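Local coordinates for uncharacterized protein (Bacteroides caccae, PDB 4R4K) that is of unknown function but adopts a cystatin-like fold and belongs to a family of the NTF2 clan, at residues 25-30 and 53-58; 39-44 and 126-131; 105-110 and 117-122. One frame throughout, in Å; residues are numbered along the deposited sequence.

Overall arrangement
Contacts 1 and 3 lie close together, with centres about 11 Å apart. Contact 2 is farther out, its centre about 22 Å from each of theirs. Contact 3 pairs two neighbouring strands of the antiparallel sheet. Contact 1 sets helix 23-28 against the loop at 53-58, next to the sheet's edge strand. Arg29 O meets Val118 N at 2.8 Å, probably as a hydrogen bond. Contact 2 joins contact 1 through Lys57 O and Tyr126 OH, 2.6 Å apart and probably hydrogen-bonded. It packs on contact 3 through Gly127 CA and Tyr122 OH, 3.6 Å apart. Bound polyether fragments lie about 8 Å from the Trp58 side chain and Gly127, and about 7 Å from the Cys121 side chain.

Contact 1 of 3, residues 25-30 and 53-58; sequences FQYTRI and FTKEKW. With ACT (acetate ion), chain E.
Gln26 and Trp58 meet where the end of helix 23-28 faces the loop at 53-58, a part of the cystatin-like fold that includes a short 3-10 segment at 55-57. Trp58 NE1 donates to Gln26 OE1 at 2.9 Å, with a nearly straight N-H...O angle of 164°. The donor lies in the amide plane and uses a lone pair of OE1. The oxygen in turn lies close to the indole plane, and the amide stands 76° from the ring. Trp58 CG is anti to its backbone N (chi1 179°), and the side chain sets out toward the helix. Ile30 reaches over one face of this ring, with CD1 only 3.2 Å from Trp58 CE2, a tight CH-pi contact. Tyr27 CE1 packs obliquely against Trp58 CD1 at 4.0 Å. The extended chain of Lys55 crosses one face of the Tyr27 ring. Its CE is 3.7 Å from Tyr27 CD1, and NZ makes a cation-pi contact over the same face. A water accepts from Tyr27 OH at 2.8 Å and donates to Lys55 O and Trp58 O, tying the ring's outer end to the loop backbone. An alanine at Trp58 would probably leave Gln26 OE1 with one donor fewer and open a gap beside Ile30 CD1.

The second shell fixes the amide. Gln26 OE1 also accepts from Leu61 N, and Gln26 NE2 donates to Phe19 O, so three bonds limit its rotation. Phe19 of helix 12-21 also touches Ile30. Just past the end of the helix, Arg29 NH2 forms a salt bridge with Glu10, and it also donates to an acetate O at 3.0 Å. Phe25 CZ sits 3.6 Å above the centre of the Arg29 guanidinium plane.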
loop_
_atom_site.group_PDB
_atom_site.type_symbol
_atom_site.label_atom_id
_atom_site.label_comp_id
_atom_site.label_asym_id
_atom_site.label_seq_id
_atom_site.Cartn_x
_atom_site.Cartn_y
_atom_site.Cartn_z
ATOM N N PHE A 25 -15.064 0.433 -3.187
ATOM C CA PHE A 25 -14.947 1.153 -1.916
ATOM C C PHE A 25 -13.502 1.569 -1.648
ATOM O O PHE A 25 -13.222 2.705 -1.224
ATOM C CB PHE A 25 -15.470 0.306 -0.760
ATOM C CG PHE A 25 -15.369 0.975 0.576
ATOM C CD1 PHE A 25 -16.253 1.964 0.937
ATOM C CD2 PHE A 25 -14.352 0.631 1.478
ATOM C CE1 PHE A 25 -16.158 2.566 2.178
ATOM C CE2 PHE A 25 -14.246 1.238 2.721
ATOM C CZ PHE A 25 -15.154 2.214 3.065
ATOM N N GLN A 26 -12.572 0.635 -1.861
ATOM C CA GLN A 26 -11.160 0.922 -1.637
ATOM C C GLN A 26 -10.694 2.201 -2.356
ATOM O O GLN A 26 -10.051 3.075 -1.758
ATOM C CB GLN A 26 -10.292 -0.289 -2.035
ATOM C CG GLN A 26 -8.820 -0.052 -1.778
ATOM C CD GLN A 26 -7.925 -1.297 -1.735
ATOM O OE1 GLN A 26 -6.769 -1.218 -2.134
ATOM N NE2 GLN A 26 -8.450 -2.436 -1.263
ATOM N N TYR A 27 -11.028 2.307 -3.645
ATOM C CA TYR A 27 -10.635 3.487 -4.402
ATOM C C TYR A 27 -11.194 4.792 -3.818
ATOM O O TYR A 27 -10.520 5.838 -3.827
ATOM C CB TYR A 27 -11.062 3.385 -5.858
ATOM C CG TYR A 27 -10.192 2.519 -6.715
ATOM C CD1 TYR A 27 -8.841 2.803 -6.874
ATOM C CD2 TYR A 27 -10.728 1.432 -7.381
ATOM C CE1 TYR A 27 -8.047 2.014 -7.700
ATOM C CE2 TYR A 27 -9.956 0.636 -8.188
ATOM C CZ TYR A 27 -8.619 0.943 -8.343
ATOM O OH TYR A 27 -7.867 0.142 -9.121
ATOM N N THR A 28 -12.376 4.733 -3.239
ATOM C CA THR A 28 -12.979 5.946 -2.627
ATOM C C THR A 28 -12.272 6.386 -1.357
ATOM O O THR A 28 -12.453 7.527 -0.916
ATOM C CB THR A 28 -14.495 5.790 -2.288
ATOM O OG1 THR A 28 -14.721 4.920 -1.170
ATOM C CG2 THR A 28 -15.315 5.349 -3.501
ATOM N N ARG A 29 -11.484 5.488 -0.749
ATOM C CA ARG A 29 -10.809 5.775 0.517
ATOM C C ARG A 29 -9.304 5.928 0.415
ATOM O O ARG A 29 -8.573 5.701 1.375
ATOM C CB ARG A 29 -11.180 4.729 1.550
ATOM C CG ARG A 29 -12.635 4.732 1.931
ATOM C CD ARG A 29 -13.135 6.101 2.393
ATOM N NE ARG A 29 -14.442 5.965 3.010
ATOM C CZ ARG A 29 -14.658 5.565 4.260
ATOM N NH1 ARG A 29 -13.662 5.303 5.103
ATOM N NH2 ARG A 29 -15.900 5.425 4.676
ATOM N N ILE A 30 -8.847 6.354 -0.749
ATOM C CA ILE A 30 -7.455 6.679 -0.942
ATOM C C ILE A 30 -7.383 8.115 -1.434
ATOM O O ILE A 30 -8.101 8.481 -2.367
ATOM C CB ILE A 30 -6.786 5.746 -1.957
ATOM C CG1 ILE A 30 -6.946 4.283 -1.503
ATOM C CG2 ILE A 30 -5.318 6.134 -2.073
ATOM C CD1 ILE A 30 -6.649 3.249 -2.568
ATOM N N PHE A 53 1.970 9.467 -7.540
ATOM C CA PHE A 53 1.351 8.191 -7.228
ATOM C C PHE A 53 -0.163 8.391 -7.284
ATOM O O PHE A 53 -0.799 8.758 -6.308
ATOM C CB PHE A 53 1.829 7.700 -5.866
ATOM C CG PHE A 53 1.659 6.211 -5.644
ATOM C CD1 PHE A 53 0.645 5.481 -6.260
ATOM C CD2 PHE A 53 2.492 5.563 -4.766
ATOM C CE1 PHE A 53 0.494 4.124 -6.021
ATOM C CE2 PHE A 53 2.338 4.212 -4.518
ATOM C CZ PHE A 53 1.345 3.488 -5.156
ATOM N N THR A 54 -0.717 8.139 -8.460
ATOM C CA THR A 54 -2.100 8.425 -8.773
ATOM C C THR A 54 -2.923 7.134 -8.877
ATOM O O THR A 54 -2.395 6.022 -8.752
ATOM C CB THR A 54 -2.184 9.178 -10.112
ATOM O OG1 THR A 54 -1.438 8.455 -11.089
ATOM C CG2 THR A 54 -1.607 10.568 -9.981
ATOM N N LYS A 55 -4.231 7.304 -9.063
ATOM C CA LYS A 55 -5.177 6.185 -8.994
ATOM C C LYS A 55 -4.845 5.074 -9.964
ATOM O O LYS A 55 -4.960 3.893 -9.625
ATOM C CB LYS A 55 -6.601 6.676 -9.244
ATOM C CG LYS A 55 -7.653 5.589 -9.125
ATOM C CD LYS A 55 -9.028 6.057 -9.574
ATOM C CE LYS A 55 -9.956 4.859 -9.758
ATOM N NZ LYS A 55 -11.262 5.206 -10.382
ATOM N N GLU A 56 -4.426 5.431 -11.165
ATOM C CA GLU A 56 -4.151 4.404 -12.170
ATOM C C GLU A 56 -2.958 3.505 -11.771
ATOM O O GLU A 56 -2.818 2.416 -12.292
ATOM C CB GLU A 56 -3.993 5.011 -13.579
ATOM C CG GLU A 56 -2.579 5.376 -13.968
ATOM C CD GLU A 56 -2.093 6.658 -13.327
ATOM O OE1 GLU A 56 -2.800 7.199 -12.451
ATOM O OE2 GLU A 56 -0.985 7.119 -13.702
ATOM N N LYS A 57 -2.091 3.970 -10.881
ATOM C CA LYS A 57 -0.935 3.202 -10.427
ATOM C C LYS A 57 -1.193 2.350 -9.188
ATOM O O LYS A 57 -0.373 1.519 -8.833
ATOM C CB LYS A 57 0.239 4.150 -10.147
ATOM C CG LYS A 57 0.704 4.919 -11.383
ATOM C CD LYS A 57 1.970 5.715 -11.112
ATOM C CE LYS A 57 2.362 6.573 -12.304
ATOM N NZ LYS A 57 1.495 7.778 -12.443
ATOM N N TRP A 58 -2.322 2.567 -8.521
ATOM C CA TRP A 58 -2.604 1.913 -7.243
ATOM C C TRP A 58 -2.808 0.399 -7.331
ATOM O O TRP A 58 -3.711 -0.049 -8.012
ATOM C CB TRP A 58 -3.865 2.515 -6.605
ATOM C CG TRP A 58 -4.229 1.886 -5.301
ATOM C CD1 TRP A 58 -5.274 1.029 -5.054
ATOM C CD2 TRP A 58 -3.523 2.040 -4.065
ATOM N NE1 TRP A 58 -5.257 0.636 -3.729
ATOM C CE2 TRP A 58 -4.191 1.237 -3.102
ATOM C CE3 TRP A 58 -2.376 2.754 -3.688
ATOM C CZ2 TRP A 58 -3.761 1.154 -1.787
ATOM C CZ3 TRP A 58 -1.961 2.673 -2.374
ATOM C CH2 TRP A 58 -2.653 1.883 -1.443
HETATM C C ACT E . -19.085 5.802 1.968
HETATM O O ACT E . -18.450 5.643 3.021
HETATM O OXT ACT E . -19.737 6.846 1.771
HETATM C CH3 ACT E . -19.070 4.723 0.926
HETATM O O HOH W 1 -5.427 1.261 -9.751
#

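Contact 2 of 3, residues 39-44 and 126-131; sequences TLLADD and YGYDLP
Leu40 and Gly127 meet where strand 38-41 runs past the loop that follows strand 116-123. The side chain of Leu40 sets out away from the loop, but its tip turns back. CG lies beside the backbone N (chi1 -52°), and CD2 comes to 3.5 Å from Gly127 O. The same methyl packs on Leu130 CB at 4.3 Å. The Tyr128 ring meets the residues flanking Leu40. It approaches Thr39 O obliquely, and its CZ is 3.8 Å from Leu41 CG. Tyr128 is modelled in two conformers, so the details of this ring packing are doubtful. The polar links are carried by water. One water donates to Thr39 O and Tyr126 O. A second accepts from Leu41 N at 2.9 Å and donates to Tyr128 O and Leu130 O. The loop itself is shaped by a type I turn, closed by Leu130 N donating to Gly127 O at 3.0 Å. Strand 38-41 pairs antiparallel with strand 48-51, and there Leu40 packs on Phe51. On the loop side, Tyr126 rests on Leu135, Thr138 and Val142 of helix 135-152, and Leu130 also touches Thr138.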
loop_
_atom_site.group_PDB
_atom_site.type_symbol
_atom_site.label_atom_id
_atom_site.label_comp_id
_atom_site.label_asym_id
_atom_site.label_seq_id
_atom_site.Cartn_x
_atom_site.Cartn_y
_atom_site.Cartn_z
ATOM N N THR A 39 9.703 7.535 -6.980
ATOM C CA THR A 39 11.024 8.067 -7.346
ATOM C C THR A 39 11.887 6.949 -7.943
ATOM O O THR A 39 12.175 5.953 -7.284
ATOM C CB THR A 39 11.797 8.639 -6.145
ATOM O OG1 THR A 39 11.030 9.672 -5.542
ATOM C CG2 THR A 39 13.139 9.229 -6.584
ATOM N N LEU A 40 12.317 7.159 -9.181
ATOM C CA LEU A 40 13.151 6.196 -9.925
ATOM C C LEU A 40 14.453 6.887 -10.446
ATOM O O LEU A 40 14.462 8.107 -10.599
ATOM C CB LEU A 40 12.326 5.654 -11.091
ATOM C CG LEU A 40 10.930 5.086 -10.743
ATOM C CD1 LEU A 40 10.138 4.761 -11.999
ATOM C CD2 LEU A 40 11.010 3.847 -9.875
ATOM N N LEU A 41 15.540 6.147 -10.679
ATOM C CA LEU A 41 16.753 6.715 -11.326
ATOM C C LEU A 41 16.567 6.659 -12.827
ATOM O O LEU A 41 16.199 5.613 -13.350
ATOM C CB LEU A 41 18.025 5.922 -10.978
ATOM C CG LEU A 41 19.104 6.450 -10.047
ATOM C CD1 LEU A 41 20.415 5.735 -10.346
ATOM C CD2 LEU A 41 19.276 7.950 -10.180
ATOM N N ALA A 42 16.880 7.742 -13.519
ATOM C CA ALA A 42 16.884 7.716 -14.988
ATOM C C ALA A 42 18.000 6.815 -15.527
ATOM O O ALA A 42 18.906 6.403 -14.796
ATOM C CB ALA A 42 17.024 9.120 -15.566
ATOM N N ASP A 43 17.908 6.466 -16.804
ATOM C CA ASP A 43 18.952 5.659 -17.442
ATOM C C ASP A 43 20.332 6.339 -17.372
ATOM O O ASP A 43 21.344 5.657 -17.259
ATOM C CB ASP A 43 18.590 5.377 -18.902
ATOM C CG ASP A 43 17.388 4.469 -19.038
ATOM O OD1 ASP A 43 17.037 3.768 -18.053
ATOM O OD2 ASP A 43 16.789 4.479 -20.133
ATOM N N ASP A 44 20.359 7.673 -17.432
ATOM C CA ASP A 44 21.596 8.452 -17.271
ATOM C C ASP A 44 22.382 8.122 -15.994
ATOM O O ASP A 44 23.573 8.421 -15.890
ATOM C CB ASP A 44 21.307 9.965 -17.376
ATOM C CG ASP A 44 20.735 10.573 -16.101
ATOM O OD1 ASP A 44 20.318 9.850 -15.180
ATOM O OD2 ASP A 44 20.690 11.815 -16.025
ATOM N N TYR A 126 6.817 -0.498 -7.243
ATOM C CA TYR A 126 7.510 0.642 -7.766
ATOM C C TYR A 126 8.763 0.975 -6.950
ATOM O O TYR A 126 9.051 2.133 -6.643
ATOM C CB TYR A 126 6.580 1.836 -7.821
ATOM C CG TYR A 126 5.260 1.565 -8.514
ATOM C CD1 TYR A 126 5.219 1.174 -9.829
ATOM C CD2 TYR A 126 4.061 1.695 -7.841
ATOM C CE1 TYR A 126 4.014 0.928 -10.449
ATOM C CE2 TYR A 126 2.842 1.446 -8.447
ATOM C CZ TYR A 126 2.822 1.057 -9.746
ATOM O OH TYR A 126 1.626 0.837 -10.364
ATOM N N GLY A 127 9.548 -0.050 -6.649
ATOM C CA GLY A 127 10.773 0.107 -5.875
ATOM C C GLY A 127 11.817 0.956 -6.559
ATOM O O GLY A 127 11.792 1.206 -7.783
ATOM N N TYR A 128 12.782 1.393 -5.766
ATOM C CA TYR A 128 13.842 2.210 -6.304
ATOM C C TYR A 128 14.665 1.349 -7.264
ATOM O O TYR A 128 15.329 1.887 -8.108
ATOM C CB TYR A 128 14.745 2.764 -5.219
ATOM C CG TYR A 128 15.654 3.847 -5.745
ATOM C CD1 TYR A 128 15.185 5.151 -5.903
ATOM C CD2 TYR A 128 16.958 3.571 -6.106
ATOM C CE1 TYR A 128 15.999 6.155 -6.383
ATOM C CE2 TYR A 128 17.780 4.566 -6.592
ATOM C CZ TYR A 128 17.295 5.853 -6.725
ATOM O OH TYR A 128 18.111 6.843 -7.211
ATOM N N ASP A 129 14.598 0.006 -7.140
ATOM C CA ASP A 129 15.327 -0.892 -8.070
ATOM C C ASP A 129 14.652 -1.107 -9.420
ATOM O O ASP A 129 15.159 -1.860 -10.253
ATOM C CB ASP A 129 15.554 -2.307 -7.534
ATOM C CG ASP A 129 16.534 -2.370 -6.391
ATOM O OD1 ASP A 129 17.328 -1.415 -6.220
ATOM O OD2 ASP A 129 16.520 -3.412 -5.692
ATOM N N LEU A 130 13.486 -0.510 -9.620
ATOM C CA LEU A 130 12.826 -0.622 -10.909
ATOM C C LEU A 130 13.400 0.307 -11.978
ATOM O O LEU A 130 13.432 1.532 -11.795
ATOM C CB LEU A 130 11.345 -0.325 -10.758
ATOM C CG LEU A 130 10.433 -0.499 -11.980
ATOM C CD1 LEU A 130 10.332 -1.978 -12.310
ATOM C CD2 LEU A 130 9.064 0.086 -11.686
ATOM N N PRO A 131 13.834 -0.268 -13.121
ATOM C CA PRO A 131 14.287 0.602 -14.206
ATOM C C PRO A 131 13.146 1.466 -14.702
ATOM O O PRO A 131 12.024 0.991 -14.850
ATOM C CB PRO A 131 14.733 -0.383 -15.289
ATOM C CG PRO A 131 15.050 -1.632 -14.562
ATOM C CD PRO A 131 14.076 -1.689 -13.426
HETATM O O HOH W 2 10.472 4.245 -5.599
HETATM O O HOH W 3 15.150 3.289 -10.579
#

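Contact 3 of 3, residues 105-110 and 117-122; sequences RVEFEQ and YVVDCY. With ACT (acetate ion), chain G.
Arg105 and Tyr122 form a hydrogen-bonded antiparallel pair, the first of several that join strands 104-110 and 116-123. Arg105 N donates to Tyr122 O at 2.9 Å, and Tyr122 N returns a bond to Arg105 O. Glu109 and Tyr117 form a second such two-bond pair. Between them, Glu107 N donates to Asp120 O, but Glu107 O accepts from Val119 N at 2.9 Å. Three CA-H...O contacts add to these bonds, among them Cys121 CA to Arg105 O at 3.1 Å.

Apolar packing lies on the face that carries Val106, Phe108, Val118 and Cys121. Val118 CG2 touches Phe108 CE1 at 3.4 Å and Val106 CG1 at 3.8 Å. This methyl lies beside the backbone N, anti to the carbonyl carbon. Phe108 also meets Phe12 edge-to-face, and Val118 packs on Phe19 of helix 12-21.

Charged groups gather on the other face. Glu107 OE1 and Asp120 OD2 are like charges 4.3 Å apart, and a water donates to both, at 2.6 Å to Asp120 OD2. This probably eases their repulsion. Glu107 OE2 is also hydrogen-bonded to His90, and Asp120 OD2 to Thr36. Glu107 has a second conformer, so its side-chain contacts are less certain. At the end of an extended chain, Arg105 NH2 donates to an acetate OXT at 3.1 Å. Val119 CG2 packs against the aliphatic parts of Glu107 and Glu109.

The register slips by one between Glu107 and Phe108. Val119 and Asp120 both face Glu107, and Val119 has a psi of -16°. This is a classic beta bulge, here set in the last hairpin of the antiparallel sheet of the cystatin-like fold.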
loop_
_atom_site.group_PDB
_atom_site.type_symbol
_atom_site.label_atom_id
_atom_site.label_comp_id
_atom_site.label_asym_id
_atom_site.label_seq_id
_atom_site.Cartn_x
_atom_site.Cartn_y
_atom_site.Cartn_z
ATOM N N ARG A 105 4.595 -0.117 2.801
ATOM C CA ARG A 105 4.244 0.737 3.915
ATOM C C ARG A 105 2.976 1.458 3.497
ATOM O O ARG A 105 2.939 2.061 2.427
ATOM C CB ARG A 105 5.359 1.734 4.240
ATOM C CG ARG A 105 5.151 2.714 5.390
ATOM C CD ARG A 105 6.162 3.830 5.333
ATOM N NE ARG A 105 6.056 4.681 6.517
ATOM C CZ ARG A 105 5.243 5.727 6.626
ATOM N NH1 ARG A 105 4.427 6.068 5.632
ATOM N NH2 ARG A 105 5.248 6.440 7.747
ATOM N N VAL A 106 1.931 1.334 4.319
ATOM C CA VAL A 106 0.668 2.009 4.069
ATOM C C VAL A 106 0.321 2.863 5.285
ATOM O O VAL A 106 0.365 2.398 6.429
ATOM C CB VAL A 106 -0.484 1.015 3.843
ATOM C CG1 VAL A 106 -1.720 1.757 3.342
ATOM C CG2 VAL A 106 -0.065 -0.078 2.881
ATOM N N GLU A 107 0.028 4.132 5.021
ATOM C CA GLU A 107 -0.292 5.092 6.061
ATOM C C GLU A 107 -1.768 5.446 5.985
ATOM O O GLU A 107 -2.259 5.871 4.924
ATOM C CB GLU A 107 0.545 6.361 5.894
ATOM C CG GLU A 107 0.305 7.389 6.990
ATOM C CD GLU A 107 1.229 8.585 6.898
ATOM O OE1 GLU A 107 1.736 8.872 5.804
ATOM O OE2 GLU A 107 1.428 9.254 7.926
ATOM N N PHE A 108 -2.463 5.271 7.111
ATOM C CA PHE A 108 -3.892 5.509 7.232
ATOM C C PHE A 108 -4.126 6.654 8.208
ATOM O O PHE A 108 -3.445 6.759 9.237
ATOM C CB PHE A 108 -4.602 4.312 7.843
ATOM C CG PHE A 108 -4.485 3.054 7.057
ATOM C CD1 PHE A 108 -5.412 2.737 6.064
ATOM C CD2 PHE A 108 -3.479 2.170 7.344
ATOM C CE1 PHE A 108 -5.302 1.548 5.378
ATOM C CE2 PHE A 108 -3.359 0.990 6.660
ATOM C CZ PHE A 108 -4.281 0.668 5.685
ATOM N N GLU A 109 -5.054 7.535 7.856
ATOM C CA GLU A 109 -5.416 8.633 8.743
ATOM C C GLU A 109 -6.928 8.749 8.781
ATOM O O GLU A 109 -7.602 8.595 7.749
ATOM C CB GLU A 109 -4.766 9.939 8.284
ATOM C CG GLU A 109 -3.266 9.927 8.461
ATOM C CD GLU A 109 -2.599 11.265 8.202
ATOM O OE1 GLU A 109 -3.214 12.134 7.545
ATOM O OE2 GLU A 109 -1.442 11.431 8.650
ATOM N N GLN A 110 -7.444 9.015 9.977
ATOM C CA GLN A 110 -8.839 9.264 10.141
ATOM C C GLN A 110 -9.020 10.764 9.977
ATOM O O GLN A 110 -8.483 11.566 10.754
ATOM C CB GLN A 110 -9.348 8.786 11.492
ATOM C CG GLN A 110 -10.867 8.748 11.523
ATOM C CD GLN A 110 -11.422 8.665 12.921
ATOM O OE1 GLN A 110 -11.091 9.484 13.750
ATOM N NE2 GLN A 110 -12.254 7.697 13.182
ATOM N N TYR A 117 -8.838 7.007 5.605
ATOM C CA TYR A 117 -8.266 7.035 4.277
ATOM C C TYR A 117 -6.816 6.589 4.305
ATOM O O TYR A 117 -6.098 6.795 5.295
ATOM C CB TYR A 117 -8.262 8.447 3.712
ATOM C CG TYR A 117 -9.597 9.027 3.507
ATOM C CD1 TYR A 117 -10.223 9.675 4.545
ATOM C CD2 TYR A 117 -10.247 8.965 2.277
ATOM C CE1 TYR A 117 -11.461 10.214 4.359
ATOM C CE2 TYR A 117 -11.502 9.495 2.088
ATOM C CZ TYR A 117 -12.088 10.135 3.147
ATOM O OH TYR A 117 -13.333 10.655 3.002
ATOM N N VAL A 118 -6.399 6.026 3.181
ATOM C CA VAL A 118 -4.977 5.870 2.905
ATOM C C VAL A 118 -4.471 7.203 2.378
ATOM O O VAL A 118 -5.056 7.754 1.451
ATOM C CB VAL A 118 -4.721 4.766 1.879
ATOM C CG1 VAL A 118 -3.260 4.795 1.424
ATOM C CG2 VAL A 118 -5.069 3.429 2.497
ATOM N N VAL A 119 -3.429 7.730 3.015
ATOM C CA VAL A 119 -2.817 8.987 2.583
ATOM C C VAL A 119 -1.423 8.842 1.997
ATOM O O VAL A 119 -0.936 9.762 1.333
ATOM C CB VAL A 119 -2.793 10.033 3.708
ATOM C CG1 VAL A 119 -4.216 10.368 4.153
ATOM C CG2 VAL A 119 -1.933 9.584 4.878
ATOM N N ASP A 120 -0.764 7.701 2.222
ATOM C CA ASP A 120 0.525 7.470 1.616
ATOM C C ASP A 120 0.789 5.987 1.530
ATOM O O ASP A 120 0.215 5.187 2.293
ATOM C CB ASP A 120 1.641 8.170 2.384
ATOM C CG ASP A 120 2.844 8.516 1.499
ATOM O OD1 ASP A 120 2.826 8.280 0.263
ATOM O OD2 ASP A 120 3.836 9.028 2.062
ATOM N N CYS A 121 1.643 5.627 0.595
ATOM C CA CYS A 121 2.009 4.245 0.418
ATOM C C CYS A 121 3.360 4.158 -0.287
ATOM O O CYS A 121 3.645 4.932 -1.205
ATOM C CB CYS A 121 0.952 3.516 -0.388
ATOM S SG CYS A 121 1.344 1.796 -0.811
ATOM N N TYR A 122 4.193 3.263 0.219
ATOM C CA TYR A 122 5.368 2.789 -0.479
ATOM C C TYR A 122 5.054 1.356 -0.848
ATOM O O TYR A 122 4.629 0.569 0.003
ATOM C CB TYR A 122 6.629 2.828 0.400
ATOM C CG TYR A 122 7.755 2.090 -0.281
ATOM C CD1 TYR A 122 8.467 2.690 -1.334
ATOM C CD2 TYR A 122 8.060 0.777 0.060
ATOM C CE1 TYR A 122 9.472 2.006 -2.003
ATOM C CE2 TYR A 122 9.066 0.077 -0.595
ATOM C CZ TYR A 122 9.762 0.693 -1.635
ATOM O OH TYR A 122 10.756 0.034 -2.295
HETATM C C ACT G . 8.723 5.357 9.013
HETATM O O ACT G . 9.400 6.396 8.897
HETATM O OXT ACT G . 7.585 5.372 9.532
HETATM C CH3 ACT G . 9.293 4.063 8.509
HETATM O O HOH W 4 3.993 9.841 4.474
#